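PDB 2W7Y: probable sugar ABC transporter, sugar-binding protein from Streptococcus pneumoniae, which binds the blood group A-trisaccharide and probably delivers such glycans to an ABC importer as its extracellular solute-binding component. Local coordinates for residues 42-47 with 79-84; 60-65 with 330-335; 84-89 with 101-106; 152-157 with 309-314. All blocks are in the same frame, centred on the assembly; numbering follows the deposited sequence.

Contact 1 (42-47 with 79-84); sequences FYHGYH and PTPVNG. With FUC (alpha-L-fucopyranose), chain C; GAL (beta-D-galactopyranose), chain B.
The ends of strands 39-44 and 76-81 run parallel, their short axes 4.6 Å apart at closest and inclined by 29°, with F42 paired to P79, Y43 to T80 and H44 to P81. Three backbone bonds join them: T80 N to F42 O, H44 N to T80 O, and V82 N to H44 O, the last nearly linear at the acceptor.

On one face of the sheet the H44 ring lies alongside P81, and P81 CA sits over it in a CH-pi contact, 3.9 Å from the ring centroid. The first torsion of H44 (chi1 66°) sets CG between backbone N and carbonyl carbon, which folds the imidazole back over the neighbouring strand; at the ring edge CE1 meets P79 CB, 3.9 Å away. P79 CB also touches the edge of F42. On the other face the Y43 ring edge packs on V82, CD2 to CG2 3.8 Å, with T80 beside it.

Past the strand ends, N83 ND2 rests over one face of the H47 ring, 3.3 Å from CE1, with ring and amide planes 43° apart. The inverse gamma turn centred on Y46 faces the sugar: G45 O accepts from fucose O4 at 2.7 Å, Y46 OH shares a hydrogen bond with galactose O1 at 2.6 Å, and fucose C6 lies over the centre of the Y46 ring.

Strand 39-44 is flanked on its far side by strand 102-104; helix 86-94 packs on Y43 and V82, and helix 54-69, on H44 and Y46, completes a beta-alpha-beta crossover from 39-44 to 76-81.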
# COMPACT_ATOMS: atom_id res chain seq x y z
N PHE A 42 -8.64 -17.57 10.27
CA PHE A 42 -8.38 -16.47 9.34
C PHE A 42 -7.89 -15.22 10.07
O PHE A 42 -8.64 -14.61 10.83
CB PHE A 42 -9.61 -16.18 8.46
CG PHE A 42 -9.57 -14.85 7.76
CD1 PHE A 42 -8.53 -14.53 6.87
CD2 PHE A 42 -10.56 -13.90 7.98
CE1 PHE A 42 -8.49 -13.29 6.22
CE2 PHE A 42 -10.53 -12.66 7.34
CZ PHE A 42 -9.49 -12.35 6.45
N TYR A 43 -6.64 -14.85 9.83
CA TYR A 43 -6.03 -13.69 10.46
C TYR A 43 -6.14 -12.43 9.59
O TYR A 43 -5.81 -12.46 8.41
CB TYR A 43 -4.57 -13.97 10.85
CG TYR A 43 -4.44 -15.10 11.85
CD1 TYR A 43 -4.21 -16.41 11.41
CD2 TYR A 43 -4.57 -14.87 13.22
CE1 TYR A 43 -4.11 -17.46 12.32
CE2 TYR A 43 -4.47 -15.92 14.13
CZ TYR A 43 -4.24 -17.21 13.68
OH TYR A 43 -4.14 -18.25 14.58
N HIS A 44 -6.62 -11.35 10.20
CA HIS A 44 -6.74 -10.03 9.55
C HIS A 44 -6.40 -8.90 10.52
O HIS A 44 -6.33 -9.12 11.73
CB HIS A 44 -8.14 -9.84 8.97
CG HIS A 44 -9.22 -9.77 10.01
ND1 HIS A 44 -9.88 -10.88 10.48
CD2 HIS A 44 -9.74 -8.71 10.67
CE1 HIS A 44 -10.77 -10.52 11.39
NE2 HIS A 44 -10.70 -9.21 11.52
N GLY A 45 -6.18 -7.69 10.00
CA GLY A 45 -5.84 -6.54 10.84
C GLY A 45 -6.96 -5.55 11.10
O GLY A 45 -6.71 -4.41 11.51
N TYR A 46 -8.20 -5.96 10.87
CA TYR A 46 -9.35 -5.10 11.12
C TYR A 46 -9.88 -5.33 12.54
O TYR A 46 -10.90 -6.00 12.75
CB TYR A 46 -10.43 -5.32 10.06
CG TYR A 46 -9.98 -4.99 8.65
CD1 TYR A 46 -9.88 -3.66 8.22
CD2 TYR A 46 -9.64 -5.99 7.75
CE1 TYR A 46 -9.45 -3.35 6.93
CE2 TYR A 46 -9.22 -5.70 6.46
CZ TYR A 46 -9.12 -4.38 6.05
OH TYR A 46 -8.70 -4.07 4.77
N HIS A 47 -9.16 -4.76 13.51
CA HIS A 47 -9.43 -4.93 14.94
C HIS A 47 -10.16 -3.73 15.54
O HIS A 47 -10.65 -3.79 16.66
CB HIS A 47 -8.10 -5.12 15.68
CG HIS A 47 -7.13 -3.99 15.46
ND1 HIS A 47 -7.18 -2.82 16.18
CD2 HIS A 47 -6.09 -3.87 14.60
CE1 HIS A 47 -6.21 -2.02 15.78
NE2 HIS A 47 -5.53 -2.63 14.82
N PRO A 79 -12.62 -15.99 11.91
CA PRO A 79 -11.86 -14.76 11.76
C PRO A 79 -11.24 -14.33 13.09
O PRO A 79 -11.92 -14.31 14.13
CB PRO A 79 -12.91 -13.74 11.29
CG PRO A 79 -14.18 -14.52 11.05
CD PRO A 79 -14.07 -15.75 11.88
N THR A 80 -9.94 -14.02 13.05
CA THR A 80 -9.20 -13.59 14.22
C THR A 80 -8.58 -12.22 13.93
O THR A 80 -7.62 -12.13 13.16
CB THR A 80 -8.11 -14.61 14.62
OG1 THR A 80 -8.70 -15.91 14.76
CG2 THR A 80 -7.45 -14.22 15.93
N PRO A 81 -9.14 -11.16 14.54
CA PRO A 81 -8.61 -9.80 14.38
C PRO A 81 -7.29 -9.65 15.13
O PRO A 81 -7.22 -9.93 16.33
CB PRO A 81 -9.69 -8.92 15.02
CG PRO A 81 -10.88 -9.81 15.23
CD PRO A 81 -10.32 -11.18 15.41
N VAL A 82 -6.25 -9.21 14.42
CA VAL A 82 -4.92 -9.08 15.00
C VAL A 82 -4.61 -7.63 15.35
O VAL A 82 -4.63 -6.75 14.49
CB VAL A 82 -3.83 -9.65 14.05
CG1 VAL A 82 -2.44 -9.36 14.59
CG2 VAL A 82 -4.03 -11.15 13.84
N ASN A 83 -4.33 -7.39 16.63
CA ASN A 83 -3.89 -6.09 17.10
C ASN A 83 -2.37 -6.09 17.18
O ASN A 83 -1.78 -6.70 18.09
CB ASN A 83 -4.53 -5.75 18.46
CG ASN A 83 -4.31 -4.30 18.88
OD1 ASN A 83 -4.38 -3.98 20.06
ND2 ASN A 83 -4.06 -3.42 17.91
N GLY A 84 -1.74 -5.43 16.22
CA GLY A 84 -0.29 -5.45 16.08
C GLY A 84 0.14 -5.86 14.69
O GLY A 84 -0.64 -5.76 13.74
C1 FUC C . -3.79 -1.63 7.01
C2 FUC C . -3.80 -0.95 8.39
C3 FUC C . -5.20 -1.06 9.00
C4 FUC C . -5.60 -2.53 9.11
C5 FUC C . -5.50 -3.19 7.74
C6 FUC C . -5.77 -4.69 7.78
O2 FUC C . -3.44 0.40 8.24
O3 FUC C . -5.26 -0.41 10.25
O4 FUC C . -4.77 -3.20 10.04
O5 FUC C . -4.23 -2.98 7.14
C1 GAL B . -5.97 -1.39 4.27
C2 GAL B . -4.52 -1.34 4.74
C3 GAL B . -3.68 -0.46 3.82
C4 GAL B . -3.90 -0.81 2.34
C5 GAL B . -5.40 -0.79 2.04
C6 GAL B . -5.76 -1.12 0.59
O1 GAL B . -6.65 -2.41 4.97
O2 GAL B . -4.51 -0.82 6.06
O3 GAL B . -2.31 -0.57 4.16
O4 GAL B . -3.33 -2.08 2.08
O5 GAL B . -6.07 -1.70 2.89
O6 GAL B . -7.04 -0.58 0.30

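Contact 2 (60-65 with 330-335); sequences RDLYDK and KYMTSD
The edge of the Y331 ring carries its contacts here, with L62 O and K65 CE both near the ring plane, while the Y63 ring receives the selenium of M332 (a selenomethionine) at its edge, 5.1 Å from the centroid and 80° off the normal. F42 stands over one face of the Y63 ring, edge-to-face, and the H44 ring meets it at about 50°, away from M332, so the contact continues into the sheet. The selenium and Y63 form a Met-aromatic contact within a helix-helix packing, where helix 54-69 meets the last part of helix 319-332.

The Y331 side chain leaves its helix with CG anti to the backbone N (chi1 169°), which sends the phenol across to the other helix. Its hydroxyl donates to L62 O at 2.7 Å, in the carbonyl plane and on a lone pair. The aliphatic part of K65 crosses the phenol at about a right angle, CE lying 3.1 Å from Y331 OH.

M332 bends at chi2 and chi3, bringing its methyl back toward helix 54-69. There CE touches both L62 CD2, at 4.1 Å, and Y63 CE1, at 3.9 Å. Helix 335-343 closes over L62 and Y331 through V337, and F66 meets the Y331 ring.

S334, the N-cap of helix 335-343, reaches back: Y331 O accepts from both S334 N and S334 OG, the latter at 2.6 Å.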
# COMPACT_ATOMS: atom_id res chain seq x y z
N ARG A 60 -15.30 -6.98 9.21
CA ARG A 60 -15.65 -8.05 10.15
C ARG A 60 -17.06 -8.60 9.90
O ARG A 60 -17.31 -9.79 10.10
CB ARG A 60 -15.51 -7.60 11.61
CG ARG A 60 -14.07 -7.35 12.06
CD ARG A 60 -13.93 -7.27 13.58
NE ARG A 60 -14.71 -6.19 14.18
CZ ARG A 60 -14.28 -4.94 14.35
NH1 ARG A 60 -13.06 -4.59 13.97
NH2 ARG A 60 -15.07 -4.04 14.92
N ASP A 61 -17.97 -7.72 9.48
CA ASP A 61 -19.33 -8.13 9.09
C ASP A 61 -19.30 -9.01 7.85
O ASP A 61 -20.03 -10.00 7.76
CB ASP A 61 -20.24 -6.92 8.87
CG ASP A 61 -20.67 -6.26 10.17
OD1 ASP A 61 -20.55 -6.89 11.24
OD2 ASP A 61 -21.14 -5.10 10.12
N LEU A 62 -18.45 -8.65 6.89
CA LEU A 62 -18.20 -9.44 5.68
C LEU A 62 -17.69 -10.85 6.00
O LEU A 62 -18.09 -11.81 5.36
CB LEU A 62 -17.21 -8.72 4.77
CG LEU A 62 -17.65 -7.98 3.50
CD1 LEU A 62 -18.97 -7.24 3.65
CD2 LEU A 62 -16.54 -7.01 3.04
N TYR A 63 -16.80 -10.95 6.99
CA TYR A 63 -16.15 -12.22 7.33
C TYR A 63 -17.08 -13.23 8.01
O TYR A 63 -17.17 -14.37 7.57
CB TYR A 63 -14.92 -12.00 8.22
CG TYR A 63 -13.85 -11.08 7.68
CD1 TYR A 63 -13.54 -11.03 6.32
CD2 TYR A 63 -13.10 -10.27 8.55
CE1 TYR A 63 -12.54 -10.18 5.84
CE2 TYR A 63 -12.10 -9.43 8.08
CZ TYR A 63 -11.83 -9.39 6.72
OH TYR A 63 -10.84 -8.56 6.26
N ASP A 64 -17.74 -12.82 9.08
CA ASP A 64 -18.58 -13.75 9.84
C ASP A 64 -19.93 -14.03 9.17
O ASP A 64 -20.67 -14.91 9.59
CB ASP A 64 -18.72 -13.35 11.33
CG ASP A 64 -19.16 -11.92 11.52
OD1 ASP A 64 -19.78 -11.35 10.60
OD2 ASP A 64 -18.88 -11.36 12.60
N LYS A 65 -20.22 -13.26 8.12
CA LYS A 65 -21.32 -13.53 7.20
C LYS A 65 -20.96 -14.71 6.29
O LYS A 65 -21.83 -15.52 5.94
CB LYS A 65 -21.62 -12.26 6.41
CG LYS A 65 -22.38 -12.40 5.10
CD LYS A 65 -22.67 -11.01 4.55
CE LYS A 65 -22.51 -10.94 3.04
NZ LYS A 65 -22.49 -9.53 2.56
N LYS A 330 -12.83 -16.68 -3.28
CA LYS A 330 -13.94 -16.50 -4.22
C LYS A 330 -14.97 -15.49 -3.70
O LYS A 330 -15.45 -14.63 -4.44
CB LYS A 330 -14.60 -17.86 -4.48
CG LYS A 330 -15.92 -17.85 -5.24
CD LYS A 330 -15.72 -18.17 -6.71
CE LYS A 330 -16.96 -18.79 -7.31
NZ LYS A 330 -17.09 -20.23 -6.94
N TYR A 331 -15.30 -15.62 -2.41
CA TYR A 331 -16.28 -14.76 -1.75
C TYR A 331 -15.82 -13.30 -1.66
O TYR A 331 -16.56 -12.39 -2.05
CB TYR A 331 -16.59 -15.34 -0.37
CG TYR A 331 -17.39 -14.44 0.55
CD1 TYR A 331 -18.79 -14.39 0.47
CD2 TYR A 331 -16.76 -13.66 1.52
CE1 TYR A 331 -19.53 -13.57 1.32
CE2 TYR A 331 -17.49 -12.84 2.38
CZ TYR A 331 -18.87 -12.80 2.27
OH TYR A 331 -19.59 -11.99 3.12
N MSE A 332 -14.61 -13.08 -1.15
CA MSE A 332 -14.07 -11.73 -0.94
C MSE A 332 -13.84 -11.00 -2.26
O MSE A 332 -13.65 -9.79 -2.28
CB MSE A 332 -12.75 -11.80 -0.16
CG MSE A 332 -12.92 -12.15 1.31
SE MSE A 332 -14.16 -10.99 2.30
CE MSE A 332 -13.20 -9.29 2.15
N THR A 333 -13.88 -11.76 -3.34
CA THR A 333 -13.51 -11.29 -4.67
C THR A 333 -14.75 -11.29 -5.60
O THR A 333 -14.66 -10.93 -6.78
CB THR A 333 -12.27 -12.11 -5.15
OG1 THR A 333 -11.08 -11.35 -4.90
CG2 THR A 333 -12.32 -12.49 -6.59
N SER A 334 -15.90 -11.64 -5.03
CA SER A 334 -17.17 -11.67 -5.76
C SER A 334 -17.75 -10.28 -6.03
O SER A 334 -17.42 -9.31 -5.34
CB SER A 334 -18.20 -12.54 -5.02
OG SER A 334 -18.53 -11.98 -3.76
N ASP A 335 -18.63 -10.21 -7.03
CA ASP A 335 -19.27 -8.96 -7.47
C ASP A 335 -19.93 -8.18 -6.33
O ASP A 335 -19.74 -6.97 -6.21
CB ASP A 335 -20.30 -9.25 -8.57
CG ASP A 335 -19.66 -9.56 -9.92
OD1 ASP A 335 -18.41 -9.54 -10.02
OD2 ASP A 335 -20.41 -9.83 -10.88

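Contact 3 (84-89 with 101-106); sequences GDLKDI and DVIDLA. With GAL (beta-D-galactopyranose), chain B; FUC (alpha-L-fucopyranose), chain C.
L86 CD1 meets the backbone carbonyl D104 O at 3.3 Å, and no hydrogen bond joins the two segments. The same methyl also touches A106 CB at 4.1 Å. I103 extends from its strand with CG1 anti to the backbone N (chi1 -172°), which carries CD1 under the first turn of helix 86-94. That methyl reaches L86 O at 3.5 Å and I89 CG2 at 3.8 Å, the two isoleucines crossing at an oblique angle.

Side-chain bonds close up each segment separately. D85 is the N-cap of helix 86-94: its OD1 takes K87 N from above the carboxylate plane and K87 NZ on its syn lone pair, the second a salt bridge of 3.3 Å. D104 OD2 accepts from A106 N, forming an Asx turn that shapes the chain just after strand 102-104.

Just after that turn, A106 O accepts a hydrogen bond from galactose O4 at 2.9 Å, and A106 CB lies 3.3 Å from fucose O5. The chemistry implies that helix and strand are held together by methyl contacts without hydrogen bonds, while A106 O accepts from the glycan.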
# COMPACT_ATOMS: atom_id res chain seq x y z
N GLY A 84 -1.74 -5.43 16.22
CA GLY A 84 -0.29 -5.45 16.08
C GLY A 84 0.14 -5.86 14.69
O GLY A 84 -0.64 -5.76 13.74
N ASP A 85 1.37 -6.35 14.56
CA ASP A 85 1.93 -6.66 13.26
C ASP A 85 1.40 -7.98 12.70
O ASP A 85 1.51 -9.03 13.34
CB ASP A 85 3.46 -6.69 13.32
CG ASP A 85 4.10 -6.16 12.05
OD1 ASP A 85 3.52 -6.32 10.95
OD2 ASP A 85 5.20 -5.58 12.15
N LEU A 86 0.81 -7.91 11.51
CA LEU A 86 0.33 -9.08 10.78
C LEU A 86 1.48 -9.93 10.25
O LEU A 86 1.33 -11.14 10.10
CB LEU A 86 -0.57 -8.67 9.61
CG LEU A 86 -2.04 -8.34 9.89
CD1 LEU A 86 -2.67 -7.72 8.64
CD2 LEU A 86 -2.82 -9.57 10.34
N LYS A 87 2.60 -9.28 9.96
CA LYS A 87 3.79 -9.97 9.46
C LYS A 87 4.37 -10.93 10.50
O LYS A 87 4.94 -11.96 10.13
CB LYS A 87 4.86 -8.96 9.03
CG LYS A 87 4.50 -8.16 7.79
CD LYS A 87 5.72 -7.47 7.17
CE LYS A 87 6.34 -6.42 8.08
NZ LYS A 87 5.39 -5.34 8.44
N ASP A 88 4.21 -10.60 11.78
CA ASP A 88 4.65 -11.46 12.88
C ASP A 88 3.89 -12.79 12.92
O ASP A 88 4.49 -13.84 13.11
CB ASP A 88 4.55 -10.73 14.22
CG ASP A 88 5.61 -9.64 14.39
OD1 ASP A 88 6.44 -9.44 13.48
OD2 ASP A 88 5.60 -8.98 15.44
N ILE A 89 2.56 -12.74 12.74
CA ILE A 89 1.74 -13.96 12.66
C ILE A 89 2.28 -14.92 11.60
O ILE A 89 2.43 -16.11 11.86
CB ILE A 89 0.23 -13.66 12.41
CG1 ILE A 89 -0.45 -13.21 13.70
CG2 ILE A 89 -0.51 -14.90 11.91
CD1 ILE A 89 -0.35 -11.75 13.94
N ASP A 101 -3.42 -20.68 8.58
CA ASP A 101 -4.40 -21.27 7.66
C ASP A 101 -4.78 -20.30 6.55
O ASP A 101 -4.62 -20.61 5.36
CB ASP A 101 -5.65 -21.73 8.42
CG ASP A 101 -5.40 -22.93 9.32
OD1 ASP A 101 -6.29 -23.24 10.14
OD2 ASP A 101 -4.32 -23.56 9.22
N VAL A 102 -5.27 -19.12 6.94
CA VAL A 102 -5.58 -18.04 6.01
C VAL A 102 -5.11 -16.75 6.67
O VAL A 102 -5.36 -16.53 7.85
CB VAL A 102 -7.11 -17.93 5.71
CG1 VAL A 102 -7.40 -16.78 4.73
CG2 VAL A 102 -7.66 -19.24 5.17
N ILE A 103 -4.40 -15.91 5.91
CA ILE A 103 -4.06 -14.57 6.39
C ILE A 103 -4.30 -13.52 5.31
O ILE A 103 -3.94 -13.72 4.15
CB ILE A 103 -2.60 -14.50 6.97
CG1 ILE A 103 -2.35 -13.13 7.64
CG2 ILE A 103 -1.55 -14.84 5.90
CD1 ILE A 103 -1.23 -13.12 8.67
N ASP A 104 -4.94 -12.42 5.70
CA ASP A 104 -5.02 -11.23 4.86
C ASP A 104 -3.87 -10.31 5.23
O ASP A 104 -3.86 -9.70 6.30
CB ASP A 104 -6.38 -10.51 5.01
CG ASP A 104 -6.44 -9.19 4.24
OD1 ASP A 104 -7.18 -8.28 4.68
OD2 ASP A 104 -5.74 -9.04 3.21
N LEU A 105 -2.91 -10.23 4.32
CA LEU A 105 -1.67 -9.51 4.56
C LEU A 105 -1.82 -8.00 4.46
O LEU A 105 -0.93 -7.26 4.88
CB LEU A 105 -0.58 -10.02 3.61
CG LEU A 105 -0.03 -11.41 3.95
CD1 LEU A 105 0.92 -11.87 2.87
CD2 LEU A 105 0.67 -11.39 5.32
N ALA A 106 -2.94 -7.54 3.90
CA ALA A 106 -3.31 -6.12 3.88
C ALA A 106 -2.27 -5.20 3.23
O ALA A 106 -2.01 -4.11 3.73
CB ALA A 106 -3.65 -5.64 5.29
C1 GAL B . -5.97 -1.39 4.27
C2 GAL B . -4.52 -1.34 4.74
C3 GAL B . -3.68 -0.46 3.82
C4 GAL B . -3.90 -0.81 2.34
C5 GAL B . -5.40 -0.79 2.04
C6 GAL B . -5.76 -1.12 0.59
O1 GAL B . -6.65 -2.41 4.97
O2 GAL B . -4.51 -0.82 6.06
O3 GAL B . -2.31 -0.57 4.16
O4 GAL B . -3.33 -2.08 2.08
O5 GAL B . -6.07 -1.70 2.89
O6 GAL B . -7.04 -0.58 0.30
C1 FUC C . -3.79 -1.63 7.01
C2 FUC C . -3.80 -0.95 8.39
C3 FUC C . -5.20 -1.06 9.00
C4 FUC C . -5.60 -2.53 9.11
C5 FUC C . -5.50 -3.19 7.74
C6 FUC C . -5.77 -4.69 7.78
O2 FUC C . -3.44 0.40 8.24
O3 FUC C . -5.26 -0.41 10.25
O4 FUC C . -4.77 -3.20 10.04
O5 FUC C . -4.23 -2.98 7.14

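Contact 4 (152-157 with 309-314); sequences VHEQLF and GGITIS. With GAL (beta-D-galactopyranose), chain B; A2G (2-acetamido-2-deoxy-alpha-D-galactopyranose), chain D.
A chi1 of -158° turns the H153 imidazole away from its own backbone N and across the backbone at G309, while I311, with CG1 anti to its carbonyl carbon (chi1 -70°), sends CD1 to E154. G309 O stands over one face of the H153 ring, offset toward the rim and 3.3 Å from CG; the carbonyl carbon of Q155 lies over the opposite face, and galactose O4 sits at the edge, 3.4 Å from CE1. The rotation of the ring is fixed further by H153 ND1, which bonds to S307 O. The E154 and I311 side chains cross at about a right angle, CG of E154 3.8 Å from CD1 of I311.

The backbones meet in a single antiparallel bridge, V152 with I311, a hydrogen-bonded pair. V152 N donates to I311 O at 3.1 Å, and I311 N returns a bond of 2.8 Å to V152 O, approaching from 51° out of the carbonyl plane. The chains then come unusually close, H153 CA lying 3.7 Å from G310 CA.

Beyond the bridge, the 152-157 segment turns to the glycan. Q155, extended beyond CG, offers NE2 to galactose O6 in a weak hydrogen bond of 2.8 Å. The F157 ring meets the acetamido group of the N-acetylgalactosamine at its edge, with CZ 3.4 Å from its O7, and galactose O4 lies close by. W282 stands edge-to-face with F157. H153, Q155 and F157 thus belong to the glycan pocket of this solute-binding protein, on a loop bridged to the edge strand 311-313.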
# COMPACT_ATOMS: atom_id res chain seq x y z
N VAL A 152 -3.73 -12.83 -3.10
CA VAL A 152 -4.69 -11.97 -3.79
C VAL A 152 -5.25 -10.91 -2.84
O VAL A 152 -5.93 -11.24 -1.86
CB VAL A 152 -5.85 -12.77 -4.45
CG1 VAL A 152 -6.90 -11.82 -5.04
CG2 VAL A 152 -5.33 -13.71 -5.53
N HIS A 153 -4.96 -9.65 -3.13
CA HIS A 153 -5.45 -8.53 -2.35
C HIS A 153 -6.80 -8.07 -2.91
O HIS A 153 -6.88 -7.61 -4.05
CB HIS A 153 -4.41 -7.40 -2.37
CG HIS A 153 -4.51 -6.43 -1.23
ND1 HIS A 153 -3.83 -5.24 -1.22
CD2 HIS A 153 -5.22 -6.47 -0.08
CE1 HIS A 153 -4.10 -4.58 -0.10
NE2 HIS A 153 -4.95 -5.31 0.61
N GLU A 154 -7.86 -8.21 -2.11
CA GLU A 154 -9.21 -7.77 -2.50
C GLU A 154 -9.35 -6.25 -2.66
O GLU A 154 -10.28 -5.77 -3.30
CB GLU A 154 -10.30 -8.31 -1.55
CG GLU A 154 -9.80 -8.94 -0.27
CD GLU A 154 -9.85 -8.04 0.95
OE1 GLU A 154 -9.92 -6.80 0.84
OE2 GLU A 154 -9.82 -8.62 2.06
N GLN A 155 -8.43 -5.51 -2.05
CA GLN A 155 -8.34 -4.06 -2.21
C GLN A 155 -7.02 -3.75 -2.88
O GLN A 155 -5.97 -4.16 -2.39
CB GLN A 155 -8.36 -3.38 -0.85
CG GLN A 155 -9.66 -3.48 -0.10
CD GLN A 155 -9.49 -3.14 1.36
OE1 GLN A 155 -9.75 -3.97 2.22
NE2 GLN A 155 -9.05 -1.92 1.65
N LEU A 156 -7.06 -3.03 -3.99
CA LEU A 156 -5.85 -2.69 -4.73
C LEU A 156 -5.01 -1.62 -4.03
O LEU A 156 -5.55 -0.68 -3.44
CB LEU A 156 -6.21 -2.24 -6.14
CG LEU A 156 -6.10 -3.24 -7.30
CD1 LEU A 156 -6.16 -4.71 -6.88
CD2 LEU A 156 -7.15 -2.92 -8.35
N PHE A 157 -3.70 -1.77 -4.11
CA PHE A 157 -2.76 -0.81 -3.55
C PHE A 157 -2.60 0.38 -4.50
O PHE A 157 -1.52 0.66 -5.01
CB PHE A 157 -1.41 -1.47 -3.25
CG PHE A 157 -0.76 -0.98 -1.99
CD1 PHE A 157 -0.99 -1.62 -0.78
CD2 PHE A 157 0.05 0.15 -2.00
CE1 PHE A 157 -0.41 -1.17 0.40
CE2 PHE A 157 0.63 0.61 -0.82
CZ PHE A 157 0.40 -0.04 0.38
N GLY A 309 0.12 -7.62 -1.04
CA GLY A 309 -0.25 -8.94 -0.54
C GLY A 309 -1.64 -8.87 0.05
O GLY A 309 -2.07 -7.82 0.54
N GLY A 310 -2.36 -9.98 0.00
CA GLY A 310 -3.70 -10.03 0.55
C GLY A 310 -4.01 -11.38 1.14
O GLY A 310 -3.29 -11.86 2.02
N ILE A 311 -5.09 -11.99 0.65
CA ILE A 311 -5.51 -13.32 1.08
C ILE A 311 -4.47 -14.36 0.66
O ILE A 311 -4.19 -14.53 -0.53
CB ILE A 311 -6.93 -13.65 0.56
CG1 ILE A 311 -7.96 -12.79 1.31
CG2 ILE A 311 -7.27 -15.13 0.73
CD1 ILE A 311 -9.26 -12.60 0.58
N THR A 312 -3.90 -15.02 1.66
CA THR A 312 -2.79 -15.95 1.48
C THR A 312 -3.09 -17.22 2.28
O THR A 312 -3.44 -17.14 3.46
CB THR A 312 -1.47 -15.32 1.97
OG1 THR A 312 -1.38 -13.96 1.51
CG2 THR A 312 -0.28 -16.08 1.44
N ILE A 313 -2.97 -18.38 1.64
CA ILE A 313 -3.44 -19.62 2.25
C ILE A 313 -2.38 -20.72 2.38
O ILE A 313 -1.56 -20.93 1.48
CB ILE A 313 -4.78 -20.13 1.61
CG1 ILE A 313 -4.73 -21.64 1.33
CG2 ILE A 313 -5.09 -19.36 0.33
CD1 ILE A 313 -6.05 -22.24 0.92
N SER A 314 -2.41 -21.41 3.52
CA SER A 314 -1.49 -22.49 3.83
C SER A 314 -1.60 -23.67 2.87
O SER A 314 -2.69 -24.02 2.41
CB SER A 314 -1.71 -22.97 5.27
OG SER A 314 -0.88 -24.06 5.59
C1 GAL B . -5.97 -1.39 4.27
C2 GAL B . -4.52 -1.34 4.74
C3 GAL B . -3.68 -0.46 3.82
C4 GAL B . -3.90 -0.81 2.34
C5 GAL B . -5.40 -0.79 2.04
C6 GAL B . -5.76 -1.12 0.59
O1 GAL B . -6.65 -2.41 4.97
O2 GAL B . -4.51 -0.82 6.06
O3 GAL B . -2.31 -0.57 4.16
O4 GAL B . -3.33 -2.08 2.08
O5 GAL B . -6.07 -1.70 2.89
O6 GAL B . -7.04 -0.58 0.30
O5 A2G D . -1.82 1.75 4.43
C1 A2G D . -1.42 0.41 4.02
C2 A2G D . -0.01 0.17 4.53
N2 A2G D . 0.45 -1.18 4.19
C3 A2G D . 0.01 0.31 6.06
O3 A2G D . 1.31 -0.01 6.56
C4 A2G D . -0.43 1.71 6.48
O4 A2G D . 0.51 2.69 6.00
C5 A2G D . -1.81 1.99 5.88
C6 A2G D . -2.29 3.41 6.19
O6 A2G D . -3.52 3.63 5.51
C7 A2G D . 1.59 -1.39 3.55
O7 A2G D . 2.35 -0.51 3.16
C8 A2G D . 1.91 -2.86 3.32

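How the contacts relate
Contacts 1, 3 and 4 share one mixed sheet: strand 39-44 lies between 76-81 and 102-104, and 102-104 is paired on its other side with 311-313. Contact 1 is the most exposed, its proline and asparagine side reaching the surface, whereas contacts 2, 3 and 4 are largely buried. Backbone hydrogen bonds dominate contacts 1 and 4, methyl packing contact 3, and a phenol-to-carbonyl bond with selenium packing contact 2. The three sheet contacts all reach galactose, through Y46, A106 and Q155, and Y46 OH bonds weakly to Q155 OE1. Contact 2 joins two helices and makes no bond to the glycan, but is tied in by R60 to Y46 O and by M332 to E154 and I311.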